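Local structure of alanine dehydrogenase/pyridine nucleotide transhydrogenase (Mycobacterium smegmatis str. MC2 155, 3P2Y) at residues E33-V38 / K90-T95; G26-S31 / D81-D86; G110-R115 / A131-S136. The protein probably serves as the alpha-1 subunit of a proton-translocating transhydrogenase, coupling hydride transfer between NADH and NADP(+) to proton movement across a membrane. All blocks are in the same frame, centred on the assembly; numbering follows the deposited sequence.

Contact 1: residues E33-V38 / K90-T95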
loop_
_atom_site.group_PDB
_atom_site.type_symbol
_atom_site.label_atom_id
_atom_site.label_comp_id
_atom_site.label_asym_id
_atom_site.label_seq_id
_atom_site.Cartn_x
_atom_site.Cartn_y
_atom_site.Cartn_z
ATOM N N GLU A 33 -4.025 -22.121 -1.761
ATOM C CA GLU A 33 -3.163 -21.363 -0.855
ATOM C C GLU A 33 -3.234 -19.861 -1.201
ATOM O O GLU A 33 -3.107 -19.483 -2.387
ATOM C CB GLU A 33 -1.697 -21.839 -0.926
ATOM N N GLY A 34 -3.461 -19.041 -0.173
ATOM C CA GLY A 34 -3.434 -17.586 -0.305
ATOM C C GLY A 34 -4.767 -17.011 -0.748
ATOM O O GLY A 34 -4.941 -15.782 -0.771
ATOM N N GLU A 35 -5.713 -17.872 -1.139
ATOM C CA GLU A 35 -6.977 -17.363 -1.679
ATOM C C GLU A 35 -7.821 -16.835 -0.526
ATOM O O GLU A 35 -7.935 -17.509 0.519
ATOM C CB GLU A 35 -7.758 -18.451 -2.420
ATOM C CG GLU A 35 -9.058 -17.899 -3.071
ATOM C CD GLU A 35 -8.754 -16.740 -4.030
ATOM O OE1 GLU A 35 -8.195 -17.005 -5.108
ATOM O OE2 GLU A 35 -9.028 -15.565 -3.716
ATOM N N ARG A 36 -8.398 -15.646 -0.695
ATOM C CA ARG A 36 -9.306 -15.083 0.306
ATOM C C ARG A 36 -10.698 -14.763 -0.245
ATOM O O ARG A 36 -11.575 -14.403 0.535
ATOM C CB ARG A 36 -8.726 -13.787 0.912
ATOM C CG ARG A 36 -7.431 -14.056 1.699
ATOM C CD ARG A 36 -6.776 -12.733 2.162
ATOM N NE ARG A 36 -7.673 -11.971 3.045
ATOM C CZ ARG A 36 -7.562 -10.668 3.320
ATOM N NH1 ARG A 36 -6.587 -9.933 2.789
ATOM N NH2 ARG A 36 -8.441 -10.105 4.140
ATOM N N ARG A 37 -10.897 -14.873 -1.556
ATOM C CA ARG A 37 -12.199 -14.577 -2.137
ATOM C C ARG A 37 -13.158 -15.737 -1.850
ATOM O O ARG A 37 -12.732 -16.865 -1.494
ATOM C CB ARG A 37 -12.103 -14.340 -3.662
ATOM C CG ARG A 37 -11.301 -13.057 -4.024
ATOM C CD ARG A 37 -10.987 -12.990 -5.521
ATOM N NE ARG A 37 -10.067 -14.056 -5.892
ATOM C CZ ARG A 37 -9.729 -14.354 -7.140
ATOM N NH1 ARG A 37 -10.254 -13.654 -8.157
ATOM N NH2 ARG A 37 -8.886 -15.366 -7.385
ATOM N N VAL A 38 -14.435 -15.430 -2.029
ATOM C CA VAL A 38 -15.546 -16.397 -1.904
ATOM C C VAL A 38 -16.533 -16.078 -3.031
ATOM O O VAL A 38 -16.709 -14.924 -3.394
ATOM C CB VAL A 38 -16.227 -16.251 -0.480
ATOM C CG1 VAL A 38 -16.783 -14.834 -0.253
ATOM C CG2 VAL A 38 -17.340 -17.314 -0.294
ATOM N N LYS A 90 -18.118 -21.270 -7.537
ATOM C CA LYS A 90 -16.860 -21.121 -6.774
ATOM C C LYS A 90 -15.946 -20.188 -7.533
ATOM O O LYS A 90 -16.299 -19.751 -8.621
ATOM C CB LYS A 90 -16.206 -22.503 -6.529
ATOM C CG LYS A 90 -15.444 -23.111 -7.733
ATOM C CD LYS A 90 -14.924 -24.565 -7.397
ATOM C CE LYS A 90 -14.059 -24.614 -6.099
ATOM N NZ LYS A 90 -12.968 -23.530 -6.005
ATOM N N VAL A 91 -14.775 -19.891 -6.973
ATOM C CA VAL A 91 -13.830 -18.984 -7.613
ATOM C C VAL A 91 -12.816 -19.776 -8.445
ATOM O O VAL A 91 -12.865 -19.727 -9.676
ATOM C CB VAL A 91 -13.091 -18.094 -6.566
ATOM C CG1 VAL A 91 -12.134 -17.055 -7.292
ATOM C CG2 VAL A 91 -14.091 -17.350 -5.694
ATOM N N ASN A 92 -11.879 -20.466 -7.786
ATOM C CA ASN A 92 -10.798 -21.167 -8.506
ATOM C C ASN A 92 -11.199 -22.534 -9.053
ATOM O O ASN A 92 -12.192 -23.107 -8.605
ATOM C CB ASN A 92 -9.574 -21.336 -7.591
ATOM C CG ASN A 92 -8.987 -20.002 -7.180
ATOM O OD1 ASN A 92 -8.730 -19.730 -5.990
ATOM N ND2 ASN A 92 -8.768 -19.163 -8.157
ATOM N N PRO A 93 -10.448 -23.048 -10.056
ATOM C CA PRO A 93 -10.793 -24.378 -10.599
ATOM C C PRO A 93 -10.861 -25.406 -9.473
ATOM O O PRO A 93 -10.038 -25.341 -8.539
ATOM C CB PRO A 93 -9.618 -24.688 -11.530
ATOM C CG PRO A 93 -9.209 -23.303 -12.073
ATOM C CD PRO A 93 -9.390 -22.368 -10.842
ATOM N N PRO A 94 -11.791 -26.370 -9.570
ATOM C CA PRO A 94 -11.908 -27.395 -8.561
ATOM C C PRO A 94 -10.746 -28.382 -8.631
ATOM O O PRO A 94 -10.207 -28.644 -9.720
ATOM C CB PRO A 94 -13.219 -28.114 -8.929
ATOM C CG PRO A 94 -13.299 -27.976 -10.432
ATOM C CD PRO A 94 -12.756 -26.562 -10.680
ATOM N N THR A 95 -10.354 -28.904 -7.467
ATOM C CA THR A 95 -9.365 -29.985 -7.401
ATOM C C THR A 95 -10.059 -31.308 -7.739
ATOM O O THR A 95 -11.298 -31.395 -7.780
ATOM C CB THR A 95 -8.790 -30.130 -5.994
ATOM O OG1 THR A 95 -9.839 -30.537 -5.116
ATOM C CG2 THR A 95 -8.182 -28.807 -5.470
#

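Contact 2: residues G26-S31 / D81-D86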
loop_
_atom_site.group_PDB
_atom_site.type_symbol
_atom_site.label_atom_id
_atom_site.label_comp_id
_atom_site.label_asym_id
_atom_site.label_seq_id
_atom_site.Cartn_x
_atom_site.Cartn_y
_atom_site.Cartn_z
ATOM N N GLY A 26 -24.830 -23.956 -4.066
ATOM C CA GLY A 26 -23.794 -24.258 -3.041
ATOM C C GLY A 26 -22.567 -23.380 -3.233
ATOM O O GLY A 26 -22.130 -23.171 -4.359
ATOM N N VAL A 27 -22.055 -22.823 -2.130
ATOM C CA VAL A 27 -20.888 -21.953 -2.167
ATOM C C VAL A 27 -19.810 -22.584 -1.284
ATOM O O VAL A 27 -19.945 -22.577 -0.063
ATOM C CB VAL A 27 -21.211 -20.536 -1.593
ATOM C CG1 VAL A 27 -19.954 -19.637 -1.696
ATOM C CG2 VAL A 27 -22.348 -19.881 -2.367
ATOM N N PRO A 28 -18.727 -23.118 -1.875
ATOM C CA PRO A 28 -17.647 -23.681 -1.063
ATOM C C PRO A 28 -16.619 -22.650 -0.560
ATOM O O PRO A 28 -16.505 -21.528 -1.101
ATOM C CB PRO A 28 -16.938 -24.663 -2.015
ATOM C CG PRO A 28 -17.290 -24.210 -3.387
ATOM C CD PRO A 28 -18.512 -23.302 -3.318
ATOM N N ARG A 29 -15.898 -23.038 0.488
ATOM C CA ARG A 29 -14.685 -22.336 0.890
ATOM C C ARG A 29 -13.607 -22.609 -0.153
ATOM O O ARG A 29 -13.442 -23.748 -0.609
ATOM C CB ARG A 29 -14.223 -22.842 2.259
ATOM C CG ARG A 29 -12.970 -22.144 2.724
ATOM C CD ARG A 29 -12.525 -22.699 4.073
ATOM N NE ARG A 29 -11.137 -22.307 4.353
ATOM C CZ ARG A 29 -10.041 -22.987 3.950
ATOM N NH1 ARG A 29 -8.826 -22.537 4.272
ATOM N NH2 ARG A 29 -10.132 -24.117 3.241
ATOM N N GLU A 30 -12.910 -21.551 -0.586
ATOM C CA GLU A 30 -11.784 -21.721 -1.502
ATOM C C GLU A 30 -10.598 -22.364 -0.795
ATOM O O GLU A 30 -10.174 -21.863 0.234
ATOM C CB GLU A 30 -11.391 -20.356 -2.078
ATOM C CG GLU A 30 -12.497 -19.825 -3.004
ATOM C CD GLU A 30 -12.700 -20.702 -4.234
ATOM O OE1 GLU A 30 -11.700 -21.058 -4.890
ATOM O OE2 GLU A 30 -13.854 -21.047 -4.533
ATOM N N SER A 31 -10.068 -23.444 -1.375
ATOM C CA SER A 31 -8.996 -24.239 -0.746
ATOM C C SER A 31 -7.588 -23.842 -1.183
ATOM O O SER A 31 -6.621 -24.242 -0.543
ATOM C CB SER A 31 -9.216 -25.732 -1.051
ATOM O OG SER A 31 -9.276 -25.980 -2.448
ATOM N N ASP A 81 -22.787 -28.596 3.711
ATOM C CA ASP A 81 -21.964 -29.123 2.618
ATOM C C ASP A 81 -22.426 -28.511 1.281
ATOM O O ASP A 81 -23.566 -28.701 0.869
ATOM C CB ASP A 81 -22.084 -30.660 2.625
ATOM C CG ASP A 81 -21.213 -31.342 1.586
ATOM O OD1 ASP A 81 -20.455 -30.684 0.856
ATOM O OD2 ASP A 81 -21.315 -32.586 1.506
ATOM N N PRO A 82 -21.528 -27.771 0.601
ATOM C CA PRO A 82 -21.944 -27.095 -0.603
ATOM C C PRO A 82 -21.864 -27.985 -1.843
ATOM O O PRO A 82 -22.527 -27.675 -2.840
ATOM C CB PRO A 82 -20.928 -25.944 -0.700
ATOM C CG PRO A 82 -19.655 -26.551 -0.204
ATOM C CD PRO A 82 -20.130 -27.453 0.958
ATOM N N TRP A 83 -21.094 -29.080 -1.789
ATOM C CA TRP A 83 -20.729 -29.814 -3.011
ATOM C C TRP A 83 -21.858 -30.545 -3.726
ATOM O O TRP A 83 -21.829 -30.620 -4.964
ATOM C CB TRP A 83 -19.543 -30.765 -2.758
ATOM C CG TRP A 83 -18.341 -29.998 -2.299
ATOM C CD1 TRP A 83 -17.824 -29.960 -1.027
ATOM C CD2 TRP A 83 -17.519 -29.161 -3.092
ATOM N NE1 TRP A 83 -16.731 -29.133 -0.987
ATOM C CE2 TRP A 83 -16.513 -28.633 -2.238
ATOM C CE3 TRP A 83 -17.527 -28.796 -4.447
ATOM C CZ2 TRP A 83 -15.526 -27.752 -2.693
ATOM C CZ3 TRP A 83 -16.531 -27.929 -4.910
ATOM C CH2 TRP A 83 -15.555 -27.411 -4.030
ATOM N N PRO A 84 -22.849 -31.070 -2.978
ATOM C CA PRO A 84 -23.887 -31.800 -3.729
ATOM C C PRO A 84 -25.051 -30.947 -4.254
ATOM O O PRO A 84 -26.097 -31.494 -4.681
ATOM C CB PRO A 84 -24.362 -32.859 -2.737
ATOM C CG PRO A 84 -24.104 -32.300 -1.376
ATOM C CD PRO A 84 -22.923 -31.321 -1.523
ATOM N N ALA A 85 -24.872 -29.626 -4.257
ATOM C CA ALA A 85 -25.922 -28.697 -4.708
ATOM C C ALA A 85 -26.244 -28.882 -6.187
ATOM O O ALA A 85 -25.436 -29.423 -6.967
ATOM C CB ALA A 85 -25.476 -27.216 -4.451
ATOM N N ASP A 86 -27.410 -28.377 -6.589
ATOM C CA ASP A 86 -27.785 -28.354 -8.005
ATOM C C ASP A 86 -26.889 -27.440 -8.828
ATOM O O ASP A 86 -26.632 -27.704 -10.009
ATOM C CB ASP A 86 -29.217 -27.860 -8.136
ATOM C CG ASP A 86 -30.187 -28.731 -7.392
ATOM O OD1 ASP A 86 -30.204 -29.941 -7.674
ATOM O OD2 ASP A 86 -30.901 -28.207 -6.516
#

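Contact 3: residues G110-R115 / A131-S136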
loop_
_atom_site.group_PDB
_atom_site.type_symbol
_atom_site.label_atom_id
_atom_site.label_comp_id
_atom_site.label_asym_id
_atom_site.label_seq_id
_atom_site.Cartn_x
_atom_site.Cartn_y
_atom_site.Cartn_z
ATOM N N GLY A 110 -17.496 -21.271 -12.434
ATOM C CA GLY A 110 -16.310 -20.694 -11.765
ATOM C C GLY A 110 -15.225 -20.386 -12.785
ATOM O O GLY A 110 -15.449 -20.555 -13.982
ATOM N N PHE A 111 -14.048 -19.974 -12.326
ATOM C CA PHE A 111 -12.898 -19.942 -13.227
ATOM C C PHE A 111 -12.474 -21.390 -13.378
ATOM O O PHE A 111 -12.204 -22.054 -12.383
ATOM C CB PHE A 111 -11.729 -19.136 -12.665
ATOM C CG PHE A 111 -11.954 -17.647 -12.662
ATOM C CD1 PHE A 111 -12.171 -16.950 -13.847
ATOM C CD2 PHE A 111 -11.913 -16.926 -11.466
ATOM C CE1 PHE A 111 -12.350 -15.552 -13.845
ATOM C CE2 PHE A 111 -12.103 -15.553 -11.448
ATOM C CZ PHE A 111 -12.336 -14.842 -12.651
ATOM N N LEU A 112 -12.475 -21.890 -14.614
ATOM C CA LEU A 112 -12.159 -23.293 -14.866
ATOM C C LEU A 112 -10.927 -23.511 -15.724
ATOM O O LEU A 112 -10.717 -24.627 -16.201
ATOM C CB LEU A 112 -13.369 -24.048 -15.480
ATOM C CG LEU A 112 -14.646 -24.006 -14.641
ATOM C CD1 LEU A 112 -15.856 -24.653 -15.371
ATOM C CD2 LEU A 112 -14.441 -24.676 -13.289
ATOM N N ALA A 113 -10.135 -22.465 -15.956
ATOM C CA ALA A 113 -8.849 -22.566 -16.655
ATOM C C ALA A 113 -8.912 -23.363 -17.978
ATOM O O ALA A 113 -8.138 -24.308 -18.167
ATOM C CB ALA A 113 -7.780 -23.165 -15.707
ATOM N N PRO A 114 -9.844 -22.998 -18.883
ATOM C CA PRO A 114 -10.049 -23.825 -20.086
ATOM C C PRO A 114 -8.775 -23.964 -20.941
ATOM O O PRO A 114 -8.554 -25.007 -21.546
ATOM C CB PRO A 114 -11.181 -23.091 -20.842
ATOM C CG PRO A 114 -11.162 -21.695 -20.313
ATOM C CD PRO A 114 -10.764 -21.847 -18.857
ATOM N N ARG A 115 -7.926 -22.945 -20.959
ATOM C CA ARG A 115 -6.682 -23.029 -21.729
ATOM C C ARG A 115 -5.605 -23.876 -21.052
ATOM O O ARG A 115 -4.966 -24.710 -21.694
ATOM C CB ARG A 115 -6.131 -21.631 -22.004
ATOM C CG ARG A 115 -7.164 -20.640 -22.485
ATOM C CD ARG A 115 -7.227 -20.607 -23.974
ATOM N NE ARG A 115 -7.966 -19.442 -24.453
ATOM C CZ ARG A 115 -7.756 -18.856 -25.626
ATOM N NH1 ARG A 115 -6.804 -19.304 -26.442
ATOM N NH2 ARG A 115 -8.492 -17.813 -25.981
ATOM N N ALA A 131 -20.590 -27.611 -16.919
ATOM C CA ALA A 131 -19.686 -26.637 -16.276
ATOM C C ALA A 131 -19.447 -25.436 -17.161
ATOM O O ALA A 131 -19.213 -25.580 -18.366
ATOM C CB ALA A 131 -18.356 -27.293 -15.951
ATOM N N PHE A 132 -19.461 -24.249 -16.547
ATOM C CA PHE A 132 -19.336 -23.001 -17.298
ATOM C C PHE A 132 -18.118 -22.282 -16.781
ATOM O O PHE A 132 -18.036 -22.028 -15.594
ATOM C CB PHE A 132 -20.582 -22.129 -17.121
ATOM C CG PHE A 132 -21.847 -22.786 -17.643
ATOM C CD1 PHE A 132 -22.237 -22.587 -18.964
ATOM C CD2 PHE A 132 -22.597 -23.640 -16.832
ATOM C CE1 PHE A 132 -23.400 -23.204 -19.471
ATOM C CE2 PHE A 132 -23.748 -24.289 -17.329
ATOM C CZ PHE A 132 -24.146 -24.050 -18.652
ATOM N N ALA A 133 -17.170 -21.996 -17.671
ATOM C CA ALA A 133 -15.915 -21.286 -17.319
ATOM C C ALA A 133 -16.124 -19.774 -17.442
ATOM O O ALA A 133 -16.471 -19.253 -18.529
ATOM C CB ALA A 133 -14.776 -21.719 -18.259
ATOM N N MET A 134 -15.892 -19.055 -16.353
ATOM C CA MET A 134 -16.081 -17.610 -16.397
ATOM C C MET A 134 -15.086 -16.954 -17.370
ATOM O O MET A 134 -15.395 -15.919 -17.956
ATOM C CB MET A 134 -15.987 -17.012 -14.988
ATOM C CG MET A 134 -17.141 -17.457 -14.033
ATOM S SD MET A 134 -18.804 -17.022 -14.657
ATOM C CE MET A 134 -18.745 -15.211 -14.498
ATOM N N GLU A 135 -13.925 -17.572 -17.578
ATOM C CA GLU A 135 -12.956 -17.039 -18.547
ATOM C C GLU A 135 -13.497 -17.080 -19.975
ATOM O O GLU A 135 -12.987 -16.358 -20.851
ATOM C CB GLU A 135 -11.633 -17.843 -18.522
ATOM C CG GLU A 135 -10.928 -17.937 -17.169
ATOM C CD GLU A 135 -11.253 -19.239 -16.418
ATOM O OE1 GLU A 135 -12.401 -19.733 -16.509
ATOM O OE2 GLU A 135 -10.371 -19.738 -15.689
ATOM N N SER A 136 -14.489 -17.938 -20.221
ATOM C CA SER A 136 -15.021 -18.191 -21.567
ATOM C C SER A 136 -16.316 -17.432 -21.859
ATOM O O SER A 136 -16.913 -17.627 -22.934
ATOM C CB SER A 136 -15.210 -19.697 -21.815
ATOM O OG SER A 136 -13.932 -20.358 -21.787
#

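Contact 1: residues E33-V38 / K90-T95
Val91 sets its CG1 methyl over one face of the Arg37 guanidinium, 3.6 Å from Arg37 CZ and almost above the centre of the flat group. The two side chains cross at about a right angle. With CG1 anti to the Val91 backbone N (chi1 -177°), the other methyl, CG2, is turned to the backbone of the opposite loop and lies 3.8 Å from Val38 C. Val91 therefore touches both the guanidinium and the facing backbone.

These are the loops that follow strands 24-27 and 87-89, neighbours in the six-stranded parallel sheet of the N-terminal domain; they meet where the chain leaves the C-terminal ends of both strands. Helix 336-354 packs on the same spot, with Ala339 and Ser340 on Arg37 and Tyr343 on Val91.

The polar work is done mostly within 33-38. Arg37 holds Glu35 side-on in a salt bridge, NE to Glu35 OE2 at 2.8 Å and NH2 to Glu35 OE1 at 2.9 Å, and both oxygens lie close to the guanidinium plane. Glu35 OE2 also takes the backbone N of Arg37 at 2.9 Å, through its anti lone pair. The chain of Glu35 bends at chi2 (57°), which folds the carboxylate back to reach that N. Arg37 NH1 bonds to Gln152 OE1, so the guanidinium Val91 rests on is fixed from two directions. Across the gap, the end of the Asn92 side chain comes up to the Glu35 carboxylate from the opposite direction. On its own side, Lys90 NZ curls back to donate to Asn92 O at 2.7 Å.

Contact 2: residues G26-S31 / D81-D86
Trp83, whose indole lies against Pro28, gives its backbone N to Asp81 OD1 at 3.2 Å, with the N-H coming from above the carboxylate plane. This Asx turn opens the loop between strands 78-79 and 87-89, overlapping a type I beta turn from Pro82 to Ala85. The loop lies against the end of strand 24-27, a central strand of the parallel sheet in the N-terminal domain.

Most of what crosses the contact is proline and tryptophan. Pro28 CG makes a CH-pi contact with the six-membered ring of Trp83, 4.1 Å from its centroid and 28° off the normal. Pro28 CB sits on the same face but toward the rim, 3.5 Å from Trp83 CZ2. The CA–CB bond of Trp83 leads away from the strand; chi1 of -60° puts CG beside the backbone N, and the indole swings back over the proline. Pro82 is wedged in beside them, its CG 3.6 Å from Pro28 CA and its CB 3.6 Å from Val27 O.

Asp86, at the far end of the loop, is a calcium ligand in a crystal structure of this protein; here OD1 forms a salt bridge with Lys103 and OD2 accepts from the backbone N of Leu24. Gly26 has no side chain, and Pro82 O comes to 3.6 Å from its CA. Beside it, Ala85 CB closes to 3.3 Å from Gly26 N.

Contact 3: residues G110-R115 / A131-S136
Glu135 reaches over to the loop 110-115 and takes two consecutive backbone N-H groups with one carboxylate: Leu112 N reaches OE1 of Glu135 at 2.9 Å through the syn lone pair, and Ala113 N reaches OE2 of Glu135 at 2.8 Å from above the carboxylate plane. The two strands involved, 107-110 and 130-133, are parallel neighbours linked through helix 118-126, a beta-alpha-beta crossover at the edge of the sheet, and the grip lies just past their C-terminal ends.

Strand pairing supplies the other two bonds. Gly110 N donates to Phe132 O at 3.3 Å, almost in line with the C=O, and Gly110 O accepts from Met134 N at 2.8 Å from above the carbonyl plane. Gly110 N is thus satisfied by strand residue Phe132 and Gly110 O by Met134, the first residue past the strand; Ala133 CA adds a CA-H...O contact to that oxygen. Ser136 N turns back to Ala133 O, starting the 3-10 segment.

Side chains fill in around this. Glu135 bends at chi2 (97°), which brings its carboxylate to the edge of the Phe111 ring, with OE1 in the ring plane and the two planes 71° apart. Leu112 CD1 rests on the neighbouring strand, 3.4 Å from Phe132 O and 3.7 Å from Ala131 CB, while Leu112 CB meets Ala133 CB at 3.9 Å. At the outer end, Pro114 CG lies 3.4 Å from Ser136 OG.

All three contacts lie on or just beyond the parallel sheet of the N-terminal domain, contact 1 wholly in loops. Contacts 1 and 2 have centres 11 Å apart and are joined through Glu30 of the segment 26-31: its OE2 accepts from Val91 N at 2.9 Å and its OE1 from Asn92 N at 3.0 Å, with Lys90 NZ salt-bridged to OE1. Contact 3, its centre 13 Å from that of contact 1, joins it through Phe111 N and Val91 O, 2.9 Å apart, and through Pro94 against Leu112. Contacts 2 and 3 do not touch, their nearest atoms about 8 Å apart. Bound calcium lies about 9 Å from the Ala85 side chain and about 12 Å from that of Phe132.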